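Local coordinates for protein thrombomodulin (PDB 1DX5) that acts as an endothelial cell-surface receptor and as cofactor for the activation of protein C by thrombin, here represented by its EGF-like domains 4 to 6, at residues A10-Y14 / P39-Q43; M44-T49 / E64-Y69; G87-G91 / I114-C118. All coordinates share one frame; numbering follows the deposited sequence.

Interaction 1 (A10-Y14 / P39-Q43); sequences ANCEY and PHRCQ
Cys-12 and Glu-13 run beside His-40 and Arg-41 in nearly the same direction, the touching parts diverging by only 17°. The CA atoms of Cys-12 and His-40 come within 4.9 Å. A single backbone hydrogen bond joins the two segments, from Glu-13 N to His-40 O (2.9 Å), with the donor close to the line of the carbonyl bond.

Glu-13 makes the polar side-chain contact; His-40 is buried to a similar extent. Its CG, in Glu-13, stands anti to the backbone N (chi1 172°) and the chain stays extended, so the carboxylate reaches along the other segment to Cys-42. There OE1 accepts from Cys-42 N at 3.1 Å, and the N-H comes from above the carboxylate plane, 58° out of it. The aliphatic part of Arg-41 lies against the same oxygen, with CB 3.3 Å from Glu-13 OE1, while Arg-41 NE makes just a long salt bridge to OE1 at 3.9 Å. Two waters link the Glu-13 carboxylate to the carbonyl O of Cys-42, one to each carboxylate oxygen. Tyr-14 adds its CB, 3.9 Å from Cys-42 SG.

The contact lies on the surface of EGF-like domain 4, between two of its disulfides: Cys-12 is bonded to Cys-26 on strand 24-27, and Cys-42 to Cys-28. His-40 NE2 is hydrogen-bonded to Tyr-24 OH on that strand, and Arg-41 and Gln-43 pair through their backbones with strand 32-35.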
ATOM      1  N   ALA E  10     -43.735   1.707   4.120  1.00 20.50           N
ATOM      2  CA  ALA E  10     -42.413   1.113   3.942  1.00 19.22           C
ATOM      3  C   ALA E  10     -41.291   2.141   3.938  1.00 18.33           C
ATOM      4  O   ALA E  10     -41.482   3.291   3.565  1.00 15.68           O
ATOM      5  CB  ALA E  10     -42.376   0.285   2.658  1.00 19.38           C
ATOM      6  N   ASN E  11     -40.113   1.705   4.356  1.00 20.21           N
ATOM      7  CA  ASN E  11     -38.948   2.573   4.404  1.00 24.50           C
ATOM      8  C   ASN E  11     -37.800   1.912   3.622  1.00 23.65           C
ATOM      9  O   ASN E  11     -36.810   1.461   4.205  1.00 24.20           O
ATOM     10  CB  ASN E  11     -38.542   2.798   5.865  1.00 31.03           C
ATOM     11  CG  ASN E  11     -37.529   4.033   6.049  1.00 38.00           C
ATOM     12  OD1 ASN E  11     -37.370   4.754   5.055  1.00 40.45           O
ATOM     13  ND2 ASN E  11     -36.939   4.238   7.231  1.00 41.99           N
ATOM     14  N   CYS E  12     -37.967   1.821   2.306  1.00 20.31           N
ATOM     15  CA  CYS E  12     -36.950   1.228   1.447  1.00 19.18           C
ATOM     16  C   CYS E  12     -35.985   2.299   0.967  1.00 19.40           C
ATOM     17  O   CYS E  12     -36.382   3.434   0.698  1.00 18.68           O
ATOM     18  CB  CYS E  12     -37.586   0.555   0.231  1.00 14.56           C
ATOM     19  SG  CYS E  12     -38.809  -0.729   0.621  1.00 14.46           S
ATOM     20  N   GLU E  13     -34.725   1.913   0.813  1.00 19.76           N
ATOM     21  CA  GLU E  13     -33.704   2.832   0.338  1.00 17.59           C
ATOM     22  C   GLU E  13     -33.955   3.254  -1.101  1.00 17.38           C
ATOM     23  O   GLU E  13     -33.744   4.421  -1.463  1.00 17.86           O
ATOM     24  CB  GLU E  13     -32.327   2.177   0.407  1.00 19.19           C
ATOM     25  CG  GLU E  13     -31.226   3.002  -0.250  1.00 17.58           C
ATOM     26  CD  GLU E  13     -29.873   2.179  -0.425  1.00 19.81           C
ATOM     27  OE1 GLU E  13     -29.476   1.501   0.534  1.00 23.28           O
ATOM     28  OE2 GLU E  13     -29.281   2.228  -1.522  1.00 23.32           O
ATOM     29  N   TYR E  14     -34.348   2.295  -1.934  1.00 15.72           N
ATOM     30  CA  TYR E  14     -34.578   2.600  -3.330  1.00 11.95           C
ATOM     31  C   TYR E  14     -36.060   2.582  -3.718  1.00 11.16           C
ATOM     32  O   TYR E  14     -36.664   3.634  -3.861  1.00 12.77           O
ATOM     33  CB  TYR E  14     -33.717   1.705  -4.222  1.00  8.93           C
ATOM     34  CG  TYR E  14     -33.701   2.156  -5.670  1.00 11.37           C
ATOM     35  CD1 TYR E  14     -33.045   3.335  -6.055  1.00 12.76           C
ATOM     36  CD2 TYR E  14     -34.394   1.441  -6.643  1.00  9.16           C
ATOM     37  CE1 TYR E  14     -33.087   3.788  -7.386  1.00 16.70           C
ATOM     38  CE2 TYR E  14     -34.447   1.881  -7.969  1.00 14.00           C
ATOM     39  CZ  TYR E  14     -33.792   3.049  -8.333  1.00 16.26           C
ATOM     40  OH  TYR E  14     -33.827   3.453  -9.640  1.00 17.95           O
ATOM     41  N   PRO E  39     -31.991  -5.876   4.330  1.00 16.55           N
ATOM     42  CA  PRO E  39     -33.008  -5.970   3.264  1.00 13.60           C
ATOM     43  C   PRO E  39     -33.633  -4.690   2.737  1.00 13.63           C
ATOM     44  O   PRO E  39     -34.113  -4.659   1.602  1.00 11.38           O
ATOM     45  CB  PRO E  39     -34.043  -6.934   3.844  1.00 13.34           C
ATOM     46  CG  PRO E  39     -33.843  -6.803   5.318  1.00 20.50           C
ATOM     47  CD  PRO E  39     -32.371  -6.706   5.484  1.00 14.08           C
ATOM     48  N   HIS E  40     -33.583  -3.627   3.536  1.00 14.71           N
ATOM     49  CA  HIS E  40     -34.127  -2.338   3.133  1.00 15.08           C
ATOM     50  C   HIS E  40     -33.066  -1.533   2.387  1.00 13.82           C
ATOM     51  O   HIS E  40     -33.337  -0.442   1.877  1.00 13.19           O
ATOM     52  CB  HIS E  40     -34.623  -1.549   4.357  1.00 18.17           C
ATOM     53  CG  HIS E  40     -35.983  -1.955   4.833  1.00 24.24           C
ATOM     54  ND1 HIS E  40     -36.234  -3.172   5.432  1.00 30.18           N
ATOM     55  CD2 HIS E  40     -37.171  -1.300   4.812  1.00 29.44           C
ATOM     56  CE1 HIS E  40     -37.515  -3.246   5.761  1.00 29.11           C
ATOM     57  NE2 HIS E  40     -38.105  -2.123   5.394  1.00 27.63           N
ATOM     58  N   ARG E  41     -31.856  -2.085   2.318  1.00 13.47           N
ATOM     59  CA  ARG E  41     -30.758  -1.414   1.636  1.00 16.42           C
ATOM     60  C   ARG E  41     -30.273  -2.154   0.383  1.00 14.89           C
ATOM     61  O   ARG E  41     -30.575  -3.336   0.181  1.00  9.98           O
ATOM     62  CB  ARG E  41     -29.610  -1.118   2.612  1.00 19.05           C
ATOM     63  CG  ARG E  41     -29.939   0.020   3.585  1.00 27.28           C
ATOM     64  CD  ARG E  41     -28.795   0.306   4.551  1.00 35.42           C
ATOM     65  NE  ARG E  41     -27.558   0.668   3.861  1.00 41.31           N
ATOM     66  CZ  ARG E  41     -26.382   0.073   4.055  1.00 43.07           C
ATOM     67  NH1 ARG E  41     -26.261  -0.922   4.928  1.00 44.40           N
ATOM     68  NH2 ARG E  41     -25.327   0.457   3.347  1.00 44.02           N
ATOM     69  N   CYS E  42     -29.530  -1.426  -0.448  1.00 11.08           N
ATOM     70  CA  CYS E  42     -29.004  -1.926  -1.708  1.00 10.99           C
ATOM     71  C   CYS E  42     -27.481  -1.899  -1.838  1.00 10.65           C
ATOM     72  O   CYS E  42     -26.806  -0.999  -1.316  1.00 10.27           O
ATOM     73  CB  CYS E  42     -29.569  -1.087  -2.848  1.00  9.36           C
ATOM     74  SG  CYS E  42     -31.375  -1.067  -2.897  1.00  9.84           S
ATOM     75  N   GLN E  43     -26.959  -2.874  -2.573  1.00  7.67           N
ATOM     76  CA  GLN E  43     -25.534  -2.965  -2.846  1.00 10.04           C
ATOM     77  C   GLN E  43     -25.374  -3.526  -4.249  1.00 10.26           C
ATOM     78  O   GLN E  43     -26.123  -4.396  -4.682  1.00 12.84           O
ATOM     79  CB  GLN E  43     -24.791  -3.843  -1.820  1.00  9.30           C
ATOM     80  CG  GLN E  43     -25.230  -5.298  -1.812  1.00 10.98           C
ATOM     81  CD  GLN E  43     -24.471  -6.175  -0.708  1.00 12.77           C
ATOM     82  OE1 GLN E  43     -23.671  -5.565   0.012  1.00 12.05           O
ATOM     83  NE2 GLN E  43     -24.736  -7.471  -0.600  1.00  9.82           N
TER
HETATM   84  O   HOH W   1     -26.575   1.111   0.987  1.00 29.98           O
HETATM   85  O   HOH W   2     -26.540   1.677  -1.834  1.00 34.10           O

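Interaction 2 (M44-T49 / E64-Y69)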
ATOM      1  N   MET E  44     -24.389  -2.996  -4.953  1.00 13.36           N
ATOM      2  CA  MET E  44     -24.055  -3.376  -6.320  1.00 12.69           C
ATOM      3  C   MET E  44     -23.630  -4.843  -6.491  1.00 11.62           C
ATOM      4  O   MET E  44     -23.035  -5.440  -5.593  1.00 11.86           O
ATOM      5  CB  MET E  44     -22.897  -2.475  -6.784  1.00 14.09           C
ATOM      6  CG  MET E  44     -22.332  -2.795  -8.144  1.00 18.69           C
ATOM      7  SD  MET E  44     -20.727  -2.030  -8.421  1.00 16.86           S
ATOM      8  CE  MET E  44     -20.274  -2.855  -9.903  1.00 20.92           C
ATOM      9  N   PHE E  45     -23.927  -5.398  -7.662  1.00  9.37           N
ATOM     10  CA  PHE E  45     -23.507  -6.751  -8.006  1.00  8.76           C
ATOM     11  C   PHE E  45     -22.980  -6.707  -9.437  1.00  5.75           C
ATOM     12  O   PHE E  45     -23.203  -5.732 -10.151  1.00  5.29           O
ATOM     13  CB  PHE E  45     -24.641  -7.795  -7.826  1.00  6.79           C
ATOM     14  CG  PHE E  45     -25.745  -7.737  -8.877  1.00  8.73           C
ATOM     15  CD1 PHE E  45     -25.533  -8.208 -10.174  1.00  5.13           C
ATOM     16  CD2 PHE E  45     -27.006  -7.266  -8.547  1.00  7.08           C
ATOM     17  CE1 PHE E  45     -26.556  -8.208 -11.118  1.00 10.83           C
ATOM     18  CE2 PHE E  45     -28.040  -7.262  -9.485  1.00  8.48           C
ATOM     19  CZ  PHE E  45     -27.813  -7.734 -10.775  1.00  9.13           C
ATOM     20  N   CYS E  46     -22.201  -7.713  -9.822  1.00  9.82           N
ATOM     21  CA  CYS E  46     -21.678  -7.798 -11.185  1.00  9.56           C
ATOM     22  C   CYS E  46     -21.442  -9.273 -11.506  1.00  9.76           C
ATOM     23  O   CYS E  46     -20.947 -10.014 -10.671  1.00 11.28           O
ATOM     24  CB  CYS E  46     -20.368  -7.009 -11.333  1.00  9.96           C
ATOM     25  SG  CYS E  46     -19.747  -6.843 -13.058  1.00  8.64           S
ATOM     26  N   ASN E  47     -21.845  -9.706 -12.696  1.00 10.67           N
ATOM     27  CA  ASN E  47     -21.651 -11.101 -13.096  1.00 11.50           C
ATOM     28  C   ASN E  47     -20.875 -11.203 -14.402  1.00 10.43           C
ATOM     29  O   ASN E  47     -20.913 -12.231 -15.067  1.00  8.29           O
ATOM     30  CB  ASN E  47     -22.991 -11.817 -13.254  1.00 10.04           C
ATOM     31  CG  ASN E  47     -23.871 -11.775 -11.924  1.00  6.16           C
ATOM     32  OD1 ASN E  47     -23.415 -12.382 -10.958  1.00  5.65           O
ATOM     33  ND2 ASN E  47     -25.020 -11.136 -11.925  1.00  5.49           N
ATOM     34  N   GLN E  48     -20.123 -10.156 -14.720  1.00 13.07           N
ATOM     35  CA  GLN E  48     -19.335 -10.084 -15.949  1.00 14.94           C
ATOM     36  C   GLN E  48     -17.894  -9.720 -15.636  1.00 11.24           C
ATOM     37  O   GLN E  48     -17.506  -9.679 -14.485  1.00 12.26           O
ATOM     38  CB  GLN E  48     -19.909  -9.004 -16.861  1.00 19.18           C
ATOM     39  CG  GLN E  48     -21.352  -9.214 -17.246  1.00 27.99           C
ATOM     40  CD  GLN E  48     -21.900  -7.983 -18.083  1.00 31.60           C
ATOM     41  OE1 GLN E  48     -22.958  -7.497 -17.685  1.00 32.98           O
ATOM     42  NE2 GLN E  48     -21.186  -7.501 -19.104  1.00 35.66           N
ATOM     43  N   THR E  49     -17.110  -9.477 -16.682  1.00 12.32           N
ATOM     44  CA  THR E  49     -15.707  -9.082 -16.563  1.00 13.96           C
ATOM     45  C   THR E  49     -15.606  -7.736 -15.821  1.00 11.14           C
ATOM     46  O   THR E  49     -14.735  -7.526 -14.985  1.00 14.88           O
ATOM     47  CB  THR E  49     -15.055  -8.961 -17.979  1.00 15.06           C
ATOM     48  OG1 THR E  49     -14.793 -10.274 -18.496  1.00 18.26           O
ATOM     49  CG2 THR E  49     -13.736  -8.177 -17.917  1.00 23.23           C
ATOM     50  N   GLU E  64     -17.477   2.080  -4.833  1.00  8.13           N
ATOM     51  CA  GLU E  64     -17.617   0.748  -4.239  1.00 10.32           C
ATOM     52  C   GLU E  64     -17.671  -0.309  -5.342  1.00  8.55           C
ATOM     53  O   GLU E  64     -18.132  -0.053  -6.449  1.00  8.71           O
ATOM     54  CB  GLU E  64     -18.922   0.633  -3.434  1.00 10.34           C
ATOM     55  CG  GLU E  64     -19.182   1.736  -2.422  1.00 18.70           C
ATOM     56  CD  GLU E  64     -18.152   1.727  -1.187  1.00 21.23           C
ATOM     57  OE1 GLU E  64     -17.721   0.630  -0.758  1.00 22.11           O
ATOM     58  OE2 GLU E  64     -17.826   2.828  -0.694  1.00 22.83           O
ATOM     59  N   CYS E  65     -17.198  -1.505  -5.024  1.00 11.49           N
ATOM     60  CA  CYS E  65     -17.217  -2.627  -5.954  1.00 11.64           C
ATOM     61  C   CYS E  65     -17.658  -3.825  -5.161  1.00  9.95           C
ATOM     62  O   CYS E  65     -17.397  -3.890  -3.962  1.00 10.59           O
ATOM     63  CB  CYS E  65     -15.819  -2.935  -6.502  1.00 10.05           C
ATOM     64  SG  CYS E  65     -15.207  -1.786  -7.748  1.00  8.91           S
ATOM     65  N   PRO E  66     -18.341  -4.791  -5.811  1.00 11.39           N
ATOM     66  CA  PRO E  66     -18.770  -5.981  -5.066  1.00  9.89           C
ATOM     67  C   PRO E  66     -17.558  -6.842  -4.715  1.00 11.67           C
ATOM     68  O   PRO E  66     -16.450  -6.577  -5.183  1.00 11.98           O
ATOM     69  CB  PRO E  66     -19.710  -6.686  -6.045  1.00  8.10           C
ATOM     70  CG  PRO E  66     -19.287  -6.202  -7.378  1.00  9.60           C
ATOM     71  CD  PRO E  66     -18.928  -4.768  -7.163  1.00  9.52           C
ATOM     72  N   GLU E  67     -17.745  -7.811  -3.825  1.00 14.12           N
ATOM     73  CA  GLU E  67     -16.653  -8.701  -3.435  1.00 13.89           C
ATOM     74  C   GLU E  67     -16.165  -9.423  -4.694  1.00 10.96           C
ATOM     75  O   GLU E  67     -16.981  -9.776  -5.559  1.00  7.79           O
ATOM     76  CB  GLU E  67     -17.156  -9.731  -2.425  1.00 18.08           C
ATOM     77  CG  GLU E  67     -17.643  -9.143  -1.108  1.00 25.34           C
ATOM     78  N   GLY E  68     -14.851  -9.626  -4.802  1.00  6.99           N
ATOM     79  CA  GLY E  68     -14.290 -10.309  -5.960  1.00  3.93           C
ATOM     80  C   GLY E  68     -13.978  -9.388  -7.125  1.00  7.40           C
ATOM     81  O   GLY E  68     -13.504  -9.837  -8.173  1.00  5.53           O
ATOM     82  N   TYR E  69     -14.286  -8.103  -6.963  1.00  7.67           N
ATOM     83  CA  TYR E  69     -14.029  -7.103  -7.997  1.00  7.90           C
ATOM     84  C   TYR E  69     -13.122  -6.022  -7.431  1.00  7.11           C
ATOM     85  O   TYR E  69     -13.077  -5.818  -6.232  1.00 10.50           O
ATOM     86  CB  TYR E  69     -15.341  -6.472  -8.491  1.00  7.94           C
ATOM     87  CG  TYR E  69     -16.137  -7.360  -9.406  1.00  6.47           C
ATOM     88  CD1 TYR E  69     -17.000  -8.324  -8.902  1.00  7.47           C
ATOM     89  CD2 TYR E  69     -16.000  -7.258 -10.792  1.00  7.62           C
ATOM     90  CE1 TYR E  69     -17.711  -9.169  -9.755  1.00  6.79           C
ATOM     91  CE2 TYR E  69     -16.701  -8.094 -11.653  1.00  8.98           C
ATOM     92  CZ  TYR E  69     -17.550  -9.045 -11.125  1.00  6.67           C
ATOM     93  OH  TYR E  69     -18.224  -9.874 -11.966  1.00  9.16           O
TER
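Tyr-69 lays one face of its ring against Cys-46, a disulfide-bonded cysteine of EGF-like domain 5, and this CH-pi contact lies where two loops meet. Cys-46 CB sits 3.5 Å above the ring plane, displaced toward the rim on the hydroxyl side. A chi1 of -172° turns SG away from the amide nitrogen, to the side of the carbonyl carbon, and the sulfur lies obliquely beyond the rim, beside CE2 and OH, 4.2 Å from the Tyr-69 centroid, as a sulfur-aromatic contact; the same sulfur is bonded to Cys-51 on strand 50-55.

Next to this pair, Pro-66 packs against Met-44 and, more loosely, Cys-46. The extended Met-44 chain crosses the proline ring at a slant, its SD 3.5 Å from Pro-66 CD and its CE also against that carbon. Pro-66 CG faces Cys-46 CB at 4.2 Å. Pro-66 also opens the type II turn that ends at Tyr-69, closed by a bond from Tyr-69 N to Pro-66 O, so the proline and the tyrosine both face 44-49 from the two ends of one turn. Gly-68 takes the positive phi (87°) that such a turn requires.

Beyond the segments, Met-44 and Tyr-69 both pack on Cys-77 of strand 76-79. At the far edge of the Tyr-69 ring, in its plane, the hydroxyl donates to the carbonyl of Gln-48: Tyr-69 OH lies 2.6 Å from Gln-48 O, in the carbonyl plane and on a lone pair.

Interaction 3 (G87-G91 / I114-C118)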
ATOM      1  N   GLY E  87      -2.647 -18.224  -4.908  1.00 17.54           N
ATOM      2  CA  GLY E  87      -2.808 -18.028  -3.476  1.00 19.53           C
ATOM      3  C   GLY E  87      -4.205 -18.184  -2.908  1.00 20.83           C
ATOM      4  O   GLY E  87      -4.366 -18.215  -1.687  1.00 27.18           O
ATOM      5  N   PHE E  88      -5.218 -18.277  -3.765  1.00 19.00           N
ATOM      6  CA  PHE E  88      -6.605 -18.422  -3.309  1.00 17.87           C
ATOM      7  C   PHE E  88      -7.082 -19.864  -3.276  1.00 19.40           C
ATOM      8  O   PHE E  88      -7.953 -20.224  -2.475  1.00 18.64           O
ATOM      9  CB  PHE E  88      -7.553 -17.619  -4.208  1.00 14.51           C
ATOM     10  CG  PHE E  88      -7.450 -16.135  -4.020  1.00 18.56           C
ATOM     11  CD1 PHE E  88      -8.185 -15.494  -3.024  1.00 17.46           C
ATOM     12  CD2 PHE E  88      -6.631 -15.372  -4.852  1.00 14.78           C
ATOM     13  CE1 PHE E  88      -8.105 -14.109  -2.863  1.00 19.87           C
ATOM     14  CE2 PHE E  88      -6.542 -13.999  -4.701  1.00 14.54           C
ATOM     15  CZ  PHE E  88      -7.278 -13.358  -3.708  1.00 17.86           C
ATOM     16  N   CYS E  89      -6.537 -20.668  -4.184  1.00 21.56           N
ATOM     17  CA  CYS E  89      -6.896 -22.072  -4.306  1.00 23.98           C
ATOM     18  C   CYS E  89      -5.661 -22.919  -4.611  1.00 24.84           C
ATOM     19  O   CYS E  89      -4.931 -22.642  -5.561  1.00 23.48           O
ATOM     20  CB  CYS E  89      -7.936 -22.222  -5.420  1.00 25.20           C
ATOM     21  SG  CYS E  89      -8.447 -23.917  -5.824  1.00 25.40           S
ATOM     22  N   SER E  90      -5.423 -23.933  -3.779  1.00 24.88           N
ATOM     23  CA  SER E  90      -4.286 -24.834  -3.949  1.00 27.58           C
ATOM     24  C   SER E  90      -4.609 -26.024  -4.871  1.00 28.51           C
ATOM     25  O   SER E  90      -3.706 -26.658  -5.425  1.00 29.57           O
ATOM     26  CB  SER E  90      -3.773 -25.314  -2.591  1.00 26.27           C
ATOM     27  OG  SER E  90      -4.832 -25.782  -1.777  1.00 30.24           O
ATOM     28  N   GLY E  91      -5.897 -26.302  -5.045  1.00 28.94           N
ATOM     29  CA  GLY E  91      -6.317 -27.379  -5.923  1.00 28.49           C
ATOM     30  C   GLY E  91      -6.613 -26.857  -7.325  1.00 27.04           C
ATOM     31  O   GLY E  91      -5.935 -25.949  -7.807  1.00 25.45           O
ATOM     32  N   ILE E 114     -16.921 -22.967  -3.350  1.00 26.16           N
ATOM     33  CA  ILE E 114     -17.064 -21.635  -3.916  1.00 23.68           C
ATOM     34  C   ILE E 114     -16.441 -20.570  -3.009  1.00 23.73           C
ATOM     35  O   ILE E 114     -16.829 -20.430  -1.848  1.00 24.86           O
ATOM     36  CB  ILE E 114     -18.554 -21.286  -4.199  1.00 24.26           C
ATOM     37  CG1 ILE E 114     -18.984 -21.811  -5.573  1.00 25.37           C
ATOM     38  CG2 ILE E 114     -18.755 -19.776  -4.237  1.00 21.87           C
ATOM     39  CD1 ILE E 114     -18.745 -23.238  -5.817  1.00 22.59           C
ATOM     40  N   GLY E 115     -15.459 -19.843  -3.543  1.00 20.47           N
ATOM     41  CA  GLY E 115     -14.825 -18.772  -2.796  1.00 22.21           C
ATOM     42  C   GLY E 115     -13.877 -19.128  -1.668  1.00 24.81           C
ATOM     43  O   GLY E 115     -13.372 -18.231  -1.000  1.00 25.74           O
ATOM     44  N   THR E 116     -13.636 -20.417  -1.444  1.00 25.38           N
ATOM     45  CA  THR E 116     -12.729 -20.851  -0.383  1.00 26.95           C
ATOM     46  C   THR E 116     -11.665 -21.820  -0.887  1.00 28.31           C
ATOM     47  O   THR E 116     -11.832 -22.479  -1.914  1.00 28.23           O
ATOM     48  CB  THR E 116     -13.475 -21.514   0.802  1.00 24.02           C
ATOM     49  OG1 THR E 116     -14.306 -22.570   0.317  1.00 28.21           O
ATOM     50  CG2 THR E 116     -14.335 -20.498   1.530  1.00 28.27           C
ATOM     51  N   ASP E 117     -10.572 -21.900  -0.138  1.00 29.10           N
ATOM     52  CA  ASP E 117      -9.455 -22.772  -0.465  1.00 31.60           C
ATOM     53  C   ASP E 117      -9.663 -24.158   0.156  1.00 32.21           C
ATOM     54  O   ASP E 117     -10.644 -24.390   0.859  1.00 33.11           O
ATOM     55  CB  ASP E 117      -8.161 -22.141   0.067  1.00 30.95           C
ATOM     56  CG  ASP E 117      -6.844 -22.798  -0.557  1.00 28.75           C
ATOM     57  OD1 ASP E 117      -6.963 -23.724  -1.382  1.00 30.46           O
ATOM     58  OD2 ASP E 117      -5.739 -22.343  -0.207  1.00 34.68           O
ATOM     59  N   CYS E 118      -8.732 -25.069  -0.118  1.00 35.59           N
ATOM     60  CA  CYS E 118      -8.773 -26.432   0.411  1.00 38.67           C
ATOM     61  C   CYS E 118      -8.283 -26.456   1.863  1.00 39.02           C
ATOM     62  O   CYS E 118      -8.908 -27.164   2.685  1.00 39.22           O
ATOM     63  CB  CYS E 118      -7.891 -27.367  -0.431  1.00 40.29           C
ATOM     64  SG  CYS E 118      -8.246 -27.346  -2.220  1.00 43.18           S
ATOM     65  OXT CYS E 118      -7.275 -25.776   2.158  1.00 38.60           O
TER
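In EGF-like domain 6, the calcium-binding module of this fragment, the end of the fragment folds back beside the loop that links helix 82-85 to strand 92-95. Asp-117 is the centre of the contact, and Ser-90 is its main partner. The backbones come closest at Cys-89 and Asp-117, whose CA atoms are 4.7 Å apart.

The first side-chain torsion of Asp-117 places CG opposite its amide nitrogen, which swings the carboxylate across toward 87-91. OD1 then receives two bonds from one residue: Ser-90 N at 2.9 Å and Ser-90 OG at 3.0 Å. Both donors reach OD1 on its syn side, the amide 34° out of the carboxylate plane and the hydroxyl 23° out of it. The serine can supply both because its OG lies between its own backbone N and carbonyl carbon (chi1 49°), bringing the hydroxyl round to the side of the amide. A third bond comes from the last residue of the fragment, Cys-118 N to Asp-117 OD1 at 2.6 Å, this time from above the carboxylate plane.

Asp-117 CB also lies close to Phe-88 O, at 3.2 Å, whereas Cys-118 is looser, with its CB 3.7 Å from Ser-90 OG and its SG 3.8 Å from Gly-91 N.

Disulfides fix both segments to neighbouring parts of the domain, Cys-89 to Cys-102 and Cys-118 to Cys-104. Phe-88 packs on an apolar side chain of another protein's chain, and Asp-117 on a basic one.

With three donors converging on a single oxygen, Asp-117 OD1 ties the end of the fragment to the 87-91 loop and holds the rotation of its carboxylate; the donors would probably stabilise the negative charge there.

The three contacts follow one another along the chain, one in each EGF-like domain, and each closes before the next opens. Interaction 1 belongs to domain 4, interaction 2 to domain 5 and interaction 3 to domain 6. Their centres are about 19 Å apart from interaction 1 to 2 and again from 2 to 3, but about 33 Å from 1 to 3, which lie on opposite sides of the chain's centre. Interactions 1 and 2 adjoin at Gln-43 and Met-44 on strand 42-44; nearest atoms of 2 and 3 are about 8 Å apart. Each lies within its own small, disulfide-linked domain, consistent with an elongated modular cofactor.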